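Local coordinates for protein GH3 beta-N-acetylglucosaminidase (Paenibacillaceae, PDB 6K5J) that probably hydrolyses terminal, beta-linked N-acetylglucosamine residues from oligosaccharides, as a beta-N-acetylglucosaminidase of glycoside hydrolase family 3, at residues A[41-51]-A[299-309]. Residues are numbered along the deposited sequence; the frame is centred on the assembly and turned at random.
Sequences DHVGGIIYFRR and SHRYERQKAAL. With NAG (2-acetamido-2-deoxy-beta-D-glucopyranose), chain B.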
loop_
_atom_site.group_PDB
_atom_site.type_symbol
_atom_site.label_atom_id
_atom_site.label_comp_id
_atom_site.label_asym_id
_atom_site.label_seq_id
_atom_site.Cartn_x
_atom_site.Cartn_y
_atom_site.Cartn_z
ATOM N N ASP A 41 -27.817 8.319 4.737
ATOM C CA ASP A 41 -26.757 9.120 5.326
ATOM C C ASP A 41 -26.009 9.962 4.303
ATOM O O ASP A 41 -25.173 10.777 4.696
ATOM C CB ASP A 41 -25.784 8.216 6.082
ATOM C CG ASP A 41 -26.479 7.418 7.184
ATOM O OD1 ASP A 41 -27.224 8.033 7.975
ATOM O OD2 ASP A 41 -26.285 6.187 7.250
ATOM N N HIS A 42 -26.294 9.790 3.015
ATOM C CA HIS A 42 -25.760 10.658 1.964
ATOM C C HIS A 42 -24.231 10.626 1.918
ATOM O O HIS A 42 -23.586 11.648 1.661
ATOM C CB HIS A 42 -26.258 12.103 2.129
ATOM C CG HIS A 42 -27.731 12.221 2.384
ATOM N ND1 HIS A 42 -28.677 12.006 1.403
ATOM C CD2 HIS A 42 -28.422 12.541 3.506
ATOM C CE1 HIS A 42 -29.885 12.187 1.909
ATOM N NE2 HIS A 42 -29.759 12.515 3.182
ATOM N N VAL A 43 -23.636 9.452 2.165
ATOM C CA VAL A 43 -22.178 9.384 2.209
ATOM C C VAL A 43 -21.586 9.833 0.874
ATOM O O VAL A 43 -22.175 9.653 -0.199
ATOM C CB VAL A 43 -21.642 7.986 2.566
ATOM C CG1 VAL A 43 -21.971 7.632 4.020
ATOM C CG2 VAL A 43 -22.158 6.929 1.565
ATOM N N GLY A 44 -20.394 10.411 0.945
ATOM C CA GLY A 44 -19.742 10.941 -0.238
ATOM C C GLY A 44 -18.888 9.917 -0.951
ATOM O O GLY A 44 -18.588 10.070 -2.141
ATOM N N GLY A 45 -18.497 8.860 -0.245
ATOM C CA GLY A 45 -17.544 7.916 -0.803
ATOM C C GLY A 45 -17.694 6.523 -0.227
ATOM O O GLY A 45 -18.236 6.326 0.865
ATOM N N ILE A 46 -17.176 5.558 -0.989
ATOM C CA ILE A 46 -17.103 4.148 -0.625
ATOM C C ILE A 46 -15.654 3.710 -0.774
ATOM O O ILE A 46 -14.995 4.086 -1.746
ATOM C CB ILE A 46 -18.009 3.281 -1.527
ATOM C CG1 ILE A 46 -19.475 3.687 -1.390
ATOM C CG2 ILE A 46 -17.804 1.773 -1.244
ATOM C CD1 ILE A 46 -20.093 3.294 -0.040
ATOM N N ILE A 47 -15.149 2.929 0.179
ATOM C CA ILE A 47 -13.844 2.284 0.044
ATOM C C ILE A 47 -14.052 0.774 -0.038
ATOM O O ILE A 47 -14.804 0.196 0.758
ATOM C CB ILE A 47 -12.887 2.653 1.196
ATOM C CG1 ILE A 47 -11.569 1.870 1.049
ATOM C CG2 ILE A 47 -13.543 2.422 2.566
ATOM C CD1 ILE A 47 -10.419 2.390 1.895
ATOM N N TYR A 48 -13.384 0.139 -1.003
ATOM C CA TYR A 48 -13.419 -1.307 -1.193
ATOM C C TYR A 48 -12.284 -1.989 -0.426
ATOM O O TYR A 48 -11.165 -1.468 -0.347
ATOM C CB TYR A 48 -13.265 -1.668 -2.672
ATOM C CG TYR A 48 -14.445 -1.394 -3.586
ATOM C CD1 TYR A 48 -15.754 -1.372 -3.104
ATOM C CD2 TYR A 48 -14.243 -1.196 -4.952
ATOM C CE1 TYR A 48 -16.834 -1.151 -3.966
ATOM C CE2 TYR A 48 -15.309 -0.973 -5.814
ATOM C CZ TYR A 48 -16.599 -0.945 -5.313
ATOM O OH TYR A 48 -17.654 -0.731 -6.169
ATOM N N PHE A 49 -12.571 -3.189 0.083
ATOM C CA PHE A 49 -11.563 -4.123 0.582
ATOM C C PHE A 49 -11.718 -5.464 -0.136
ATOM O O PHE A 49 -12.575 -5.620 -1.001
ATOM C CB PHE A 49 -11.655 -4.246 2.109
ATOM C CG PHE A 49 -11.209 -2.992 2.809
ATOM C CD1 PHE A 49 -12.098 -1.941 2.997
ATOM C CD2 PHE A 49 -9.884 -2.826 3.187
ATOM C CE1 PHE A 49 -11.687 -0.756 3.598
ATOM C CE2 PHE A 49 -9.456 -1.644 3.788
ATOM C CZ PHE A 49 -10.363 -0.609 3.996
ATOM N N ARG A 50 -10.840 -6.419 0.208
ATOM C CA ARG A 50 -10.840 -7.735 -0.441
ATOM C C ARG A 50 -12.230 -8.379 -0.429
ATOM O O ARG A 50 -12.620 -9.058 -1.387
ATOM C CB ARG A 50 -9.805 -8.643 0.250
ATOM C CG ARG A 50 -9.637 -10.035 -0.368
ATOM C CD ARG A 50 -8.321 -10.714 0.113
ATOM N NE ARG A 50 -7.159 -9.880 -0.184
ATOM C CZ ARG A 50 -6.453 -9.936 -1.312
ATOM N NH1 ARG A 50 -6.761 -10.808 -2.259
ATOM N NH2 ARG A 50 -5.430 -9.120 -1.497
ATOM N N ARG A 51 -12.997 -8.161 0.647
ATOM C CA ARG A 51 -14.344 -8.720 0.779
ATOM C C ARG A 51 -15.295 -8.246 -0.317
ATOM O O ARG A 51 -16.299 -8.918 -0.578
ATOM C CB ARG A 51 -14.933 -8.357 2.145
ATOM C CG ARG A 51 -15.035 -6.829 2.348
ATOM C CD ARG A 51 -15.487 -6.414 3.755
ATOM N NE ARG A 51 -15.540 -4.950 3.849
ATOM C CZ ARG A 51 -14.885 -4.213 4.744
ATOM N NH1 ARG A 51 -14.130 -4.787 5.677
ATOM N NH2 ARG A 51 -15.003 -2.888 4.707
ATOM N N SER A 299 -13.536 2.748 7.680
ATOM C CA SER A 299 -13.529 1.700 6.650
ATOM C C SER A 299 -14.432 0.504 6.936
ATOM O O SER A 299 -14.841 -0.181 5.989
ATOM C CB SER A 299 -12.107 1.177 6.438
ATOM O OG SER A 299 -11.251 2.200 5.956
ATOM N N HIS A 300 -14.726 0.188 8.199
ATOM C CA HIS A 300 -15.188 -1.178 8.449
ATOM C C HIS A 300 -16.512 -1.304 9.202
ATOM O O HIS A 300 -17.439 -1.975 8.728
ATOM C CB HIS A 300 -14.077 -1.934 9.195
ATOM C CG HIS A 300 -12.800 -2.042 8.415
ATOM N ND1 HIS A 300 -12.729 -2.680 7.196
ATOM C CD2 HIS A 300 -11.559 -1.555 8.658
ATOM C CE1 HIS A 300 -11.493 -2.601 6.730
ATOM N NE2 HIS A 300 -10.766 -1.919 7.599
ATOM N N ARG A 301 -16.617 -0.693 10.375
ATOM C CA ARG A 301 -17.733 -0.952 11.277
ATOM C C ARG A 301 -18.829 0.085 11.078
ATOM O O ARG A 301 -18.611 1.279 11.312
ATOM C CB ARG A 301 -17.259 -0.951 12.731
ATOM C CG ARG A 301 -15.987 -1.756 12.954
ATOM C CD ARG A 301 -15.947 -2.357 14.337
ATOM N NE ARG A 301 -17.098 -3.230 14.539
ATOM C CZ ARG A 301 -17.424 -3.781 15.701
ATOM N NH1 ARG A 301 -16.679 -3.551 16.776
ATOM N NH2 ARG A 301 -18.494 -4.560 15.785
ATOM N N TYR A 302 -20.019 -0.382 10.678
ATOM C CA TYR A 302 -21.144 0.521 10.449
ATOM C C TYR A 302 -21.435 1.403 11.664
ATOM O O TYR A 302 -21.771 2.588 11.517
ATOM C CB TYR A 302 -22.382 -0.285 10.069
ATOM C CG TYR A 302 -23.607 0.563 9.870
ATOM C CD1 TYR A 302 -23.856 1.184 8.651
ATOM C CD2 TYR A 302 -24.516 0.754 10.904
ATOM C CE1 TYR A 302 -24.974 1.975 8.466
ATOM C CE2 TYR A 302 -25.641 1.542 10.728
ATOM C CZ TYR A 302 -25.867 2.147 9.508
ATOM O OH TYR A 302 -26.982 2.933 9.334
ATOM N N GLU A 303 -21.347 0.833 12.871
ATOM C CA GLU A 303 -21.617 1.606 14.082
ATOM C C GLU A 303 -20.684 2.803 14.193
ATOM O O GLU A 303 -21.104 3.894 14.595
ATOM C CB GLU A 303 -21.476 0.722 15.322
ATOM C CG GLU A 303 -22.483 -0.411 15.409
ATOM C CD GLU A 303 -22.084 -1.629 14.584
ATOM O OE1 GLU A 303 -20.990 -1.605 13.961
ATOM O OE2 GLU A 303 -22.865 -2.609 14.570
ATOM N N ARG A 304 -19.406 2.612 13.853
ATOM C CA ARG A 304 -18.452 3.707 13.919
ATOM C C ARG A 304 -18.660 4.697 12.779
ATOM O O ARG A 304 -18.420 5.901 12.956
ATOM C CB ARG A 304 -17.032 3.149 13.905
ATOM C CG ARG A 304 -16.630 2.463 15.215
ATOM C CD ARG A 304 -15.468 1.514 14.999
ATOM N NE ARG A 304 -14.874 1.089 16.264
ATOM C CZ ARG A 304 -13.647 0.587 16.383
ATOM N NH1 ARG A 304 -12.881 0.424 15.311
ATOM N NH2 ARG A 304 -13.189 0.235 17.579
ATOM N N GLN A 305 -19.112 4.217 11.615
ATOM C CA GLN A 305 -19.434 5.123 10.515
ATOM C C GLN A 305 -20.592 6.039 10.899
ATOM O O GLN A 305 -20.532 7.255 10.693
ATOM C CB GLN A 305 -19.765 4.324 9.250
ATOM C CG GLN A 305 -18.590 3.509 8.724
ATOM C CD GLN A 305 -19.009 2.343 7.851
ATOM O OE1 GLN A 305 -20.198 2.077 7.678
ATOM N NE2 GLN A 305 -18.021 1.624 7.308
ATOM N N LYS A 306 -21.654 5.467 11.474
ATOM C CA LYS A 306 -22.785 6.277 11.933
ATOM C C LYS A 306 -22.385 7.202 13.079
ATOM O O LYS A 306 -22.902 8.321 13.182
ATOM C CB LYS A 306 -23.945 5.368 12.362
ATOM C CG LYS A 306 -25.329 6.028 12.293
ATOM C CD LYS A 306 -25.888 6.001 10.874
ATOM C CE LYS A 306 -27.363 6.409 10.823
ATOM N NZ LYS A 306 -27.568 7.883 10.684
ATOM N N ALA A 307 -21.470 6.761 13.946
ATOM C CA ALA A 307 -21.025 7.631 15.030
ATOM C C ALA A 307 -20.323 8.870 14.486
ATOM O O ALA A 307 -20.552 9.984 14.973
ATOM C CB ALA A 307 -20.109 6.869 15.986
ATOM N N ALA A 308 -19.464 8.697 13.474
ATOM C CA ALA A 308 -18.803 9.844 12.850
ATOM C C ALA A 308 -19.817 10.781 12.204
ATOM O O ALA A 308 -19.749 12.003 12.375
ATOM C CB ALA A 308 -17.793 9.360 11.808
ATOM N N LEU A 309 -20.756 10.221 11.446
ATOM C CA LEU A 309 -21.774 11.033 10.787
ATOM C C LEU A 309 -22.603 11.811 11.804
ATOM O O LEU A 309 -22.871 13.008 11.619
ATOM C CB LEU A 309 -22.679 10.140 9.932
ATOM C CG LEU A 309 -22.154 9.644 8.581
ATOM C CD1 LEU A 309 -22.868 8.347 8.151
ATOM C CD2 LEU A 309 -22.294 10.722 7.514
HETATM C C1 NAG B . -4.789 2.463 7.113
HETATM C C2 NAG B . -3.479 2.589 6.294
HETATM C C3 NAG B . -3.707 3.376 4.992
HETATM C C4 NAG B . -4.928 2.867 4.239
HETATM C C5 NAG B . -6.130 2.888 5.168
HETATM C C6 NAG B . -7.410 2.399 4.526
HETATM C C7 NAG B . -1.206 2.781 7.240
HETATM C C8 NAG B . -0.294 3.614 8.099
HETATM N N2 NAG B . -2.455 3.238 7.101
HETATM O O1 NAG B . -4.588 1.510 8.103
HETATM O O3 NAG B . -2.558 3.275 4.156
HETATM O O4 NAG B . -5.185 3.686 3.104
HETATM O O5 NAG B . -5.857 2.016 6.269
HETATM O O6 NAG B . -7.367 0.999 4.283
HETATM O O7 NAG B . -0.821 1.755 6.682
#
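His300 ND1 accepts hydrogen bonds from both terminal nitrogens of Arg51: NH1 donates to it at 3.0 Å in a nearly straight bond lying in both the imidazole and guanidinium planes, while NH2 adds a weak, bent one. The same NH2 reaches Ser299 O at 3.0 Å, again at the guanidinium edge. Beyond its CG, placed between backbone N and carbonyl carbon (chi1 60°), the Arg51 chain runs extended to NE, which donates to Phe25 O; three nitrogens thus fix the plane, turned 82° from the imidazole. His300 CE1 sits 3.5 Å above the centre of the Phe49 ring, the two rings meeting obliquely, and Ser299 CB packs against Phe49 CE1 at 3.5 Å. In this TIM-barrel domain, these four residues bridge the loops that follow strands 45-47 and 296-298, which strand 21-23 separates; N-acetylglucosamine is bound here, its O6 at the edge of the Phe49 ring, 3.4 Å from CE2. Before strand 45-47, Lys306 of helix 302-317, bent at chi2 and chi4, brings NZ to the syn side of Asp41 OD1, 30° out of the carboxylate plane, in a 2.7 Å salt bridge, whereas buried Asp41 OD2 lacks a hydrogen-bonding partner in the model. Leu309 CD1 packs against Asp41 CB at 3.6 Å.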